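Local coordinates for protein citrate synthase (Metallosphaera sedula, PDB 6ABX) that probably catalyses the condensation of acetyl-CoA with oxaloacetate to give citrate and CoA in the tricarboxylic acid cycle, at residues T15-I20 and W336-D341; Y32-L37 and L173-D178; K236-K241 and Q246-F251. One frame throughout, in Å; residues are numbered along the deposited sequence.

Interaction 1: residues T15-I20 and W336-D341; sequences TSITYI and WTAHVD
Ile17 sets its terminal methyl squarely on the imidazole of His339: CD1 stands 3.8 Å from the centre of the ring, only 10° off the ring normal, a CH-pi contact over the face. The side chain gets there because CG1 lies beside the backbone N (chi1 -61°) and the next bond is extended, so that CD1 projects from the loop onto the helix. The same methyl also meets the helix itself, with CD1 of Ile17 3.5 Å from O of Ala338 and 3.9 Å from CB of Ala338. One apolar carbon thus packs against a ring, a carbonyl and a methyl at once. The contact lays an N-terminal loop, which leads into the antiparallel sheet of strands 18-21, 26-29 and 32-33, along helix 324-343 of the largely helical citrate synthase fold. The loop is shaped by an ST turn, in which OG1 of Thr15 accepts from N of Ile17 at 3.1 Å, nearly straight at 166°. That hydroxyl approaches the imidazole obliquely, OG1 of Thr15 being 3.5 Å from CE1 of His339, but its strongest polar partner is Glu342. Both ring nitrogens of this buried histidine are satisfied, ND1 by Lys13 and NE2 by Asp178. The His339 side chain lies about 7 Å from those of Arg332 and Asn182, which bind oxaloacetate, while Thr15 pairs in a parallel beta ladder with a strand of the second subunit.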
loop_
_atom_site.group_PDB
_atom_site.type_symbol
_atom_site.label_atom_id
_atom_site.label_comp_id
_atom_site.label_asym_id
_atom_site.label_seq_id
_atom_site.Cartn_x
_atom_site.Cartn_y
_atom_site.Cartn_z
ATOM N N THR A 15 -14.325 15.521 -3.549
ATOM C CA THR A 15 -14.000 15.657 -2.142
ATOM C C THR A 15 -14.619 16.924 -1.591
ATOM O O THR A 15 -14.590 17.953 -2.267
ATOM C CB THR A 15 -12.492 15.585 -1.860
ATOM O OG1 THR A 15 -12.290 15.383 -0.468
ATOM C CG2 THR A 15 -11.692 16.791 -2.283
ATOM N N SER A 16 -14.900 16.887 -0.288
ATOM C CA SER A 16 -15.241 18.099 0.462
ATOM C C SER A 16 -14.249 18.290 1.629
ATOM O O SER A 16 -14.429 19.173 2.441
ATOM C CB SER A 16 -16.642 18.013 0.953
ATOM O OG SER A 16 -16.753 17.017 1.937
ATOM N N ILE A 17 -13.191 17.470 1.647
ATOM C CA ILE A 17 -12.220 17.498 2.773
ATOM C C ILE A 17 -11.266 18.692 2.684
ATOM O O ILE A 17 -11.136 19.460 3.680
ATOM C CB ILE A 17 -11.490 16.136 2.876
ATOM C CG1 ILE A 17 -12.486 15.006 3.139
ATOM C CG2 ILE A 17 -10.437 16.213 3.969
ATOM C CD1 ILE A 17 -11.891 13.642 2.998
ATOM N N THR A 18 -10.503 18.779 1.597
ATOM C CA THR A 18 -9.414 19.703 1.445
ATOM C C THR A 18 -9.505 20.363 0.066
ATOM O O THR A 18 -9.788 19.686 -0.934
ATOM C CB THR A 18 -8.067 19.008 1.617
ATOM O OG1 THR A 18 -8.079 18.474 2.945
ATOM C CG2 THR A 18 -6.912 19.948 1.354
ATOM N N TYR A 19 -9.365 21.682 0.059
ATOM C CA TYR A 19 -9.197 22.433 -1.191
ATOM C C TYR A 19 -7.846 23.126 -1.180
ATOM O O TYR A 19 -7.558 23.882 -0.241
ATOM C CB TYR A 19 -10.282 23.500 -1.349
ATOM C CG TYR A 19 -10.083 24.363 -2.550
ATOM C CD1 TYR A 19 -10.130 23.802 -3.814
ATOM C CD2 TYR A 19 -9.772 25.704 -2.429
ATOM C CE1 TYR A 19 -9.874 24.557 -4.935
ATOM C CE2 TYR A 19 -9.522 26.481 -3.554
ATOM C CZ TYR A 19 -9.623 25.904 -4.806
ATOM O OH TYR A 19 -9.341 26.618 -5.929
ATOM N N ILE A 20 -7.078 22.955 -2.269
ATOM C CA ILE A 20 -5.835 23.648 -2.505
ATOM C C ILE A 20 -6.047 24.697 -3.586
ATOM O O ILE A 20 -6.523 24.325 -4.672
ATOM C CB ILE A 20 -4.736 22.661 -2.947
ATOM C CG1 ILE A 20 -4.511 21.559 -1.907
ATOM C CG2 ILE A 20 -3.467 23.421 -3.283
ATOM C CD1 ILE A 20 -3.798 20.344 -2.436
ATOM N N TRP A 336 -5.525 10.587 5.251
ATOM C CA TRP A 336 -5.656 9.352 4.546
ATOM C C TRP A 336 -7.003 8.680 4.852
ATOM O O TRP A 336 -7.787 8.231 3.968
ATOM C CB TRP A 336 -4.552 8.362 4.866
ATOM C CG TRP A 336 -3.219 8.738 4.320
ATOM C CD1 TRP A 336 -2.965 9.493 3.237
ATOM C CD2 TRP A 336 -1.958 8.241 4.786
ATOM N NE1 TRP A 336 -1.615 9.573 3.020
ATOM C CE2 TRP A 336 -0.970 8.776 3.929
ATOM C CE3 TRP A 336 -1.567 7.395 5.826
ATOM C CZ2 TRP A 336 0.387 8.540 4.117
ATOM C CZ3 TRP A 336 -0.212 7.200 6.036
ATOM C CH2 TRP A 336 0.744 7.814 5.229
ATOM N N THR A 337 -7.217 8.519 6.134
ATOM C CA THR A 337 -8.394 7.804 6.613
ATOM C C THR A 337 -9.702 8.574 6.353
ATOM O O THR A 337 -10.732 7.920 5.994
ATOM C CB THR A 337 -8.246 7.391 8.077
ATOM O OG1 THR A 337 -8.002 8.525 8.921
ATOM C CG2 THR A 337 -7.138 6.378 8.284
ATOM N N ALA A 338 -9.684 9.904 6.437
ATOM C CA ALA A 338 -10.834 10.713 6.083
ATOM C C ALA A 338 -11.146 10.533 4.605
ATOM O O ALA A 338 -12.316 10.407 4.225
ATOM C CB ALA A 338 -10.642 12.168 6.419
ATOM N N HIS A 339 -10.110 10.498 3.772
ATOM C CA HIS A 339 -10.325 10.332 2.328
ATOM C C HIS A 339 -10.935 8.975 2.005
ATOM O O HIS A 339 -11.780 8.918 1.054
ATOM C CB HIS A 339 -9.029 10.567 1.532
ATOM C CG HIS A 339 -8.833 12.006 1.230
ATOM N ND1 HIS A 339 -9.571 12.672 0.224
ATOM C CD2 HIS A 339 -8.066 12.938 1.828
ATOM C CE1 HIS A 339 -9.225 13.952 0.236
ATOM N NE2 HIS A 339 -8.252 14.130 1.189
ATOM N N VAL A 340 -10.468 7.907 2.669
ATOM C CA VAL A 340 -10.982 6.580 2.445
ATOM C C VAL A 340 -12.455 6.568 2.872
ATOM O O VAL A 340 -13.298 6.092 2.111
ATOM C CB VAL A 340 -10.120 5.513 3.130
ATOM C CG1 VAL A 340 -10.751 4.130 3.142
ATOM C CG2 VAL A 340 -8.734 5.449 2.497
ATOM N N ASP A 341 -12.740 7.060 4.080
ATOM C CA ASP A 341 -14.152 7.106 4.613
ATOM C C ASP A 341 -15.087 7.792 3.608
ATOM O O ASP A 341 -16.188 7.289 3.333
ATOM C CB ASP A 341 -14.176 7.742 5.993
ATOM C CG ASP A 341 -15.457 7.529 6.785
ATOM O OD1 ASP A 341 -16.027 6.428 6.732
ATOM O OD2 ASP A 341 -15.829 8.447 7.495
#

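Interaction 2: residues Y32-L37 and L173-D178; sequences YSIFDL and LMLHMD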
loop_
_atom_site.group_PDB
_atom_site.type_symbol
_atom_site.label_atom_id
_atom_site.label_comp_id
_atom_site.label_asym_id
_atom_site.label_seq_id
_atom_site.Cartn_x
_atom_site.Cartn_y
_atom_site.Cartn_z
ATOM N N TYR A 32 -12.523 25.627 6.203
ATOM C CA TYR A 32 -11.783 26.538 7.118
ATOM C C TYR A 32 -10.347 26.761 6.615
ATOM O O TYR A 32 -9.651 25.829 6.280
ATOM C CB TYR A 32 -11.755 25.967 8.535
ATOM C CG TYR A 32 -13.132 25.887 9.154
ATOM C CD1 TYR A 32 -13.702 27.014 9.709
ATOM C CD2 TYR A 32 -13.899 24.742 9.085
ATOM C CE1 TYR A 32 -14.971 26.949 10.263
ATOM C CE2 TYR A 32 -15.182 24.673 9.604
ATOM C CZ TYR A 32 -15.718 25.796 10.208
ATOM O OH TYR A 32 -16.991 25.761 10.753
ATOM N N SER A 33 -9.944 28.028 6.606
ATOM C CA SER A 33 -8.598 28.401 6.153
ATOM C C SER A 33 -7.543 27.772 7.072
ATOM O O SER A 33 -7.645 27.848 8.294
ATOM C CB SER A 33 -8.463 29.889 6.175
ATOM O OG SER A 33 -7.128 30.260 6.017
ATOM N N ILE A 34 -6.466 27.231 6.472
ATOM C CA ILE A 34 -5.391 26.669 7.278
ATOM C C ILE A 34 -4.772 27.746 8.176
ATOM O O ILE A 34 -4.317 27.439 9.265
ATOM C CB ILE A 34 -4.341 25.985 6.393
ATOM C CG1 ILE A 34 -3.414 25.071 7.219
ATOM C CG2 ILE A 34 -3.580 27.026 5.600
ATOM C CD1 ILE A 34 -4.115 23.896 7.888
ATOM N N PHE A 35 -4.757 29.013 7.725
ATOM C CA PHE A 35 -4.262 30.107 8.534
ATOM C C PHE A 35 -5.049 30.249 9.858
ATOM O O PHE A 35 -4.439 30.404 10.942
ATOM C CB PHE A 35 -4.193 31.410 7.731
ATOM C CG PHE A 35 -3.231 31.396 6.564
ATOM C CD1 PHE A 35 -1.886 31.633 6.743
ATOM C CD2 PHE A 35 -3.675 31.082 5.289
ATOM C CE1 PHE A 35 -1.009 31.592 5.661
ATOM C CE2 PHE A 35 -2.800 31.055 4.205
ATOM C CZ PHE A 35 -1.465 31.329 4.394
ATOM N N ASP A 36 -6.391 30.219 9.787
ATOM C CA ASP A 36 -7.226 30.311 10.947
ATOM C C ASP A 36 -7.079 29.083 11.850
ATOM O O ASP A 36 -6.993 29.209 13.063
ATOM C CB ASP A 36 -8.704 30.473 10.543
ATOM C CG ASP A 36 -9.038 31.812 9.907
ATOM O OD1 ASP A 36 -8.238 32.726 10.074
ATOM O OD2 ASP A 36 -10.085 31.893 9.202
ATOM N N LEU A 37 -6.978 27.877 11.271
ATOM C CA LEU A 37 -6.820 26.704 12.125
ATOM C C LEU A 37 -5.466 26.777 12.834
ATOM O O LEU A 37 -5.345 26.460 13.996
ATOM C CB LEU A 37 -6.946 25.430 11.287
ATOM C CG LEU A 37 -8.295 25.263 10.613
ATOM C CD1 LEU A 37 -8.334 24.050 9.728
ATOM C CD2 LEU A 37 -9.380 25.199 11.664
ATOM N N LEU A 173 2.009 19.681 13.168
ATOM C CA LEU A 173 1.232 18.495 12.843
ATOM C C LEU A 173 -0.070 18.866 12.116
ATOM O O LEU A 173 -0.385 18.225 11.080
ATOM C CB LEU A 173 0.930 17.701 14.119
ATOM C CG LEU A 173 2.148 17.102 14.819
ATOM C CD1 LEU A 173 1.761 16.546 16.175
ATOM C CD2 LEU A 173 2.794 16.040 13.938
ATOM N N MET A 174 -0.793 19.937 12.535
ATOM C CA MET A 174 -2.074 20.277 11.849
ATOM C C MET A 174 -1.790 20.561 10.364
ATOM O O MET A 174 -2.546 20.177 9.446
ATOM C CB MET A 174 -2.771 21.530 12.465
ATOM C CG MET A 174 -3.372 21.279 13.818
ATOM S SD MET A 174 -4.293 22.731 14.520
ATOM C CE MET A 174 -2.933 23.704 15.102
ATOM N N LEU A 175 -0.650 21.195 10.075
ATOM C CA LEU A 175 -0.254 21.578 8.739
ATOM C C LEU A 175 -0.027 20.381 7.810
ATOM O O LEU A 175 -0.082 20.605 6.597
ATOM C CB LEU A 175 1.022 22.413 8.749
ATOM C CG LEU A 175 0.882 23.802 9.372
ATOM C CD1 LEU A 175 2.210 24.548 9.389
ATOM C CD2 LEU A 175 -0.139 24.617 8.635
ATOM N N HIS A 176 0.217 19.192 8.361
ATOM C CA HIS A 176 0.480 17.962 7.616
ATOM C C HIS A 176 -0.719 17.002 7.523
ATOM O O HIS A 176 -0.572 15.930 6.945
ATOM C CB HIS A 176 1.689 17.245 8.209
ATOM C CG HIS A 176 2.987 17.920 7.911
ATOM N ND1 HIS A 176 3.476 18.944 8.689
ATOM C CD2 HIS A 176 3.897 17.703 6.940
ATOM C CE1 HIS A 176 4.647 19.346 8.174
ATOM N NE2 HIS A 176 4.899 18.639 7.066
ATOM N N MET A 177 -1.908 17.351 8.069
ATOM C CA MET A 177 -2.946 16.364 8.239
ATOM C C MET A 177 -3.556 15.968 6.893
ATOM O O MET A 177 -3.883 14.790 6.750
ATOM C CB MET A 177 -4.043 16.883 9.145
ATOM C CG MET A 177 -3.609 16.814 10.597
ATOM S SD MET A 177 -4.913 17.511 11.659
ATOM C CE MET A 177 -4.215 17.197 13.273
ATOM N N ASP A 178 -3.643 16.897 5.931
ATOM C CA ASP A 178 -4.175 16.493 4.645
ATOM C C ASP A 178 -3.678 17.417 3.537
ATOM O O ASP A 178 -3.470 18.589 3.776
ATOM C CB ASP A 178 -5.706 16.496 4.567
ATOM C CG ASP A 178 -6.203 15.668 3.383
ATOM O OD1 ASP A 178 -5.884 14.455 3.351
ATOM O OD2 ASP A 178 -6.799 16.256 2.440
#
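Ile34 and Leu175 make the tight part of this contact, their side chains crossing at about a right angle with CG1 of Ile34 3.6 Å from CD2 of Leu175. In the largely helical citrate synthase fold, strand 32-33, an outermost strand of the three-stranded antiparallel sheet, runs straight into helix 34-40, whose first turn packs against Met174 and Leu175 where the chain leaves helix 163-174 and a type I turn runs from Met174 to Met177. Ile34 carries CG1 opposite its backbone N (chi1 -165°), which brings that branch up to the leucine, and its CD1 lies 4.1 Å from the same Leu175 CD2. Beyond this pair, Leu175 also packs on Ile265 and Leu266 of helix 261-270, and its side chain comes within about 4 Å of that of Arg262, a binder of oxaloacetate.

One turn further along helix 34-40 the fit is looser. Met174, bent at its thioether (chi3 -79°), meets the backbone of Leu37 instead of its side chain, CE of Met174 lying 3.8 Å from O of Leu37. The Leu37 side chain packs instead on Tyr29 and on Tyr364 of the second subunit. The partly exposed side of the junction carries Ser33, Phe35 and Asp36, none of which touches segment 173-178. There the helix start is capped by Ser33 at the N-cap, whose OG accepts a weak, bent bond from N of Phe35, 3.2 Å long with an angle of 132°.

Interaction 3: residues K236-K241 and Q246-F251; sequences KYVMNK and QRLMGF
The carboxamide of Gln246 has the aliphatic part of Lys241 laid over one face, CD of Lys241 lying 3.8 Å from CD of Gln246. The lysine ammonium reaches the amide from that same side: NZ of Lys241 donates to OE1 of Gln246 at 3.1 Å, from 42° out of the carbonyl plane, so that the bond misses the lone-pair directions. A bend at chi2 (-68°) folds the lysine chain back across the amide before it runs on extended to NZ. Near the nitrogen end of the amide a water bridges the two side chains, accepting from NZ of Lys241 and from NE2 of Gln246, while NE2 has its strongest partner in Ser244. Over the second flat group, the guanidinium of Arg247, CE of Met249 sits 3.5 Å above one face, away from its middle.

Behind the polar rim the main chains join as well, N of Gln246 donating to O of Lys241 at 3.0 Å. Deeper still, Leu248 comes in crosswise to Val238, with CD2 of Leu248 4.0 Å from CG2 of Val238; both also pack on helix 277-297. Past them a type II turn from Leu248 to Phe251 holds Gly250 at a positive phi. The segment pinned in this way contains Arg247, Leu248 and Phe251, which bind acetyl-CoA, so the contact fastens an acetyl-CoA-binding loop of citrate synthase to helix 234-243 before it.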
loop_
_atom_site.group_PDB
_atom_site.type_symbol
_atom_site.label_atom_id
_atom_site.label_comp_id
_atom_site.label_asym_id
_atom_site.label_seq_id
_atom_site.Cartn_x
_atom_site.Cartn_y
_atom_site.Cartn_z
ATOM N N LYS A 236 27.796 31.303 -1.195
ATOM C CA LYS A 236 28.790 30.412 -1.800
ATOM C C LYS A 236 28.243 28.998 -1.997
ATOM O O LYS A 236 28.416 28.392 -3.044
ATOM C CB LYS A 236 30.088 30.416 -0.998
ATOM C CG LYS A 236 30.826 31.742 -1.153
ATOM C CD LYS A 236 32.314 31.719 -0.848
ATOM C CE LYS A 236 33.105 32.715 -1.696
ATOM N NZ LYS A 236 33.660 32.067 -2.921
ATOM N N TYR A 237 27.556 28.463 -0.987
ATOM C CA TYR A 237 27.025 27.098 -1.084
ATOM C C TYR A 237 25.963 27.016 -2.194
ATOM O O TYR A 237 25.914 26.028 -2.954
ATOM C CB TYR A 237 26.460 26.674 0.269
ATOM C CG TYR A 237 25.866 25.284 0.304
ATOM C CD1 TYR A 237 24.565 25.104 -0.108
ATOM C CD2 TYR A 237 26.578 24.189 0.774
ATOM C CE1 TYR A 237 23.948 23.864 -0.025
ATOM C CE2 TYR A 237 25.984 22.939 0.860
ATOM C CZ TYR A 237 24.678 22.774 0.416
ATOM O OH TYR A 237 24.044 21.565 0.484
ATOM N N VAL A 238 25.092 28.035 -2.238
ATOM C CA VAL A 238 24.008 28.066 -3.175
ATOM C C VAL A 238 24.633 28.179 -4.574
ATOM O O VAL A 238 24.165 27.554 -5.547
ATOM C CB VAL A 238 23.012 29.191 -2.844
ATOM C CG1 VAL A 238 22.078 29.478 -4.013
ATOM C CG2 VAL A 238 22.221 28.867 -1.594
ATOM N N MET A 239 25.735 28.948 -4.677
ATOM C CA MET A 239 26.411 29.126 -5.966
ATOM C C MET A 239 26.935 27.779 -6.476
ATOM O O MET A 239 26.726 27.419 -7.640
ATOM C CB MET A 239 27.584 30.103 -5.848
ATOM C CG MET A 239 28.301 30.340 -7.142
ATOM S SD MET A 239 29.693 31.456 -6.851
ATOM C CE MET A 239 30.628 30.524 -5.644
ATOM N N ASN A 240 27.557 27.006 -5.584
ATOM C CA ASN A 240 28.075 25.674 -5.949
ATOM C C ASN A 240 26.941 24.762 -6.463
ATOM O O ASN A 240 27.109 23.989 -7.449
ATOM C CB ASN A 240 28.922 25.139 -4.801
ATOM C CG ASN A 240 30.239 25.884 -4.671
ATOM O OD1 ASN A 240 30.713 26.502 -5.633
ATOM N ND2 ASN A 240 30.848 25.835 -3.498
ATOM N N LYS A 241 25.771 24.820 -5.814
ATOM C CA LYS A 241 24.608 24.055 -6.241
ATOM C C LYS A 241 24.030 24.549 -7.574
ATOM O O LYS A 241 23.918 23.778 -8.517
ATOM C CB LYS A 241 23.534 24.057 -5.149
ATOM C CG LYS A 241 23.944 23.313 -3.893
ATOM C CD LYS A 241 24.096 21.797 -4.033
ATOM C CE LYS A 241 24.557 21.167 -2.739
ATOM N NZ LYS A 241 24.761 19.703 -2.888
ATOM N N GLN A 246 22.275 21.539 -9.677
ATOM C CA GLN A 246 21.571 20.892 -8.515
ATOM C C GLN A 246 20.412 21.766 -8.016
ATOM O O GLN A 246 20.380 22.988 -8.238
ATOM C CB GLN A 246 22.586 20.558 -7.425
ATOM C CG GLN A 246 23.665 19.587 -7.892
ATOM C CD GLN A 246 24.686 19.336 -6.807
ATOM O OE1 GLN A 246 24.407 18.689 -5.793
ATOM N NE2 GLN A 246 25.898 19.839 -7.003
ATOM N N ARG A 247 19.395 21.153 -7.378
ATOM C CA ARG A 247 18.320 22.009 -6.895
ATOM C C ARG A 247 18.658 22.478 -5.472
ATOM O O ARG A 247 19.414 21.846 -4.709
ATOM C CB ARG A 247 16.937 21.365 -7.052
ATOM C CG ARG A 247 16.701 20.106 -6.236
ATOM C CD ARG A 247 15.535 19.301 -6.809
ATOM N NE ARG A 247 15.265 18.105 -6.019
ATOM C CZ ARG A 247 16.066 17.037 -5.952
ATOM N NH1 ARG A 247 17.155 16.966 -6.699
ATOM N NH2 ARG A 247 15.776 16.043 -5.126
ATOM N N LEU A 248 18.051 23.602 -5.125
ATOM C CA LEU A 248 17.914 23.993 -3.733
ATOM C C LEU A 248 16.802 23.138 -3.158
ATOM O O LEU A 248 15.662 23.155 -3.716
ATOM C CB LEU A 248 17.512 25.464 -3.644
ATOM C CG LEU A 248 18.554 26.488 -4.055
ATOM C CD1 LEU A 248 18.050 27.870 -3.669
ATOM C CD2 LEU A 248 19.898 26.176 -3.407
ATOM N N MET A 249 17.095 22.434 -2.062
ATOM C CA MET A 249 16.139 21.566 -1.490
ATOM C C MET A 249 15.100 22.443 -0.775
ATOM O O MET A 249 15.395 23.517 -0.271
ATOM C CB MET A 249 16.789 20.587 -0.502
ATOM C CG MET A 249 17.762 19.615 -1.170
ATOM S SD MET A 249 16.947 18.701 -2.496
ATOM C CE MET A 249 18.193 17.467 -2.886
ATOM N N GLY A 250 13.882 21.930 -0.751
ATOM C CA GLY A 250 12.754 22.610 -0.136
ATOM C C GLY A 250 12.056 23.607 -1.033
ATOM O O GLY A 250 11.192 24.354 -0.546
ATOM N N PHE A 251 12.418 23.648 -2.320
ATOM C CA PHE A 251 11.815 24.595 -3.268
ATOM C C PHE A 251 11.113 23.778 -4.334
ATOM O O PHE A 251 11.494 22.670 -4.579
ATOM C CB PHE A 251 12.854 25.517 -3.916
ATOM C CG PHE A 251 13.146 26.785 -3.181
ATOM C CD1 PHE A 251 14.032 26.803 -2.117
ATOM C CD2 PHE A 251 12.636 27.982 -3.628
ATOM C CE1 PHE A 251 14.269 27.984 -1.440
ATOM C CE2 PHE A 251 12.917 29.164 -2.982
ATOM C CZ PHE A 251 13.706 29.160 -1.867
HETATM O O HOH W 1 27.493 19.425 -4.251
#

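Overall arrangement
Interactions 1 and 2 are buried and held by van der Waals contact, one a methyl on an imidazole, the other mainly aliphatic, whereas interaction 3 is partly exposed and relies on polar bonds and a water beside a small apolar pair. The first two reach the same antiparallel sheet and touch each other through Asp178 of interaction 2, the shared partner of His339 and Thr18, its OD2 2.6 Å from OG1 of Thr18. Both also meet the second subunit and lie near the oxaloacetate site. Interaction 3 lies apart, its centre about 34 Å from that of interaction 1 and about 29 Å from that of interaction 2. It is local in sequence and serves the acetyl-CoA side, while interaction 1 closes a chain loop enclosing both others.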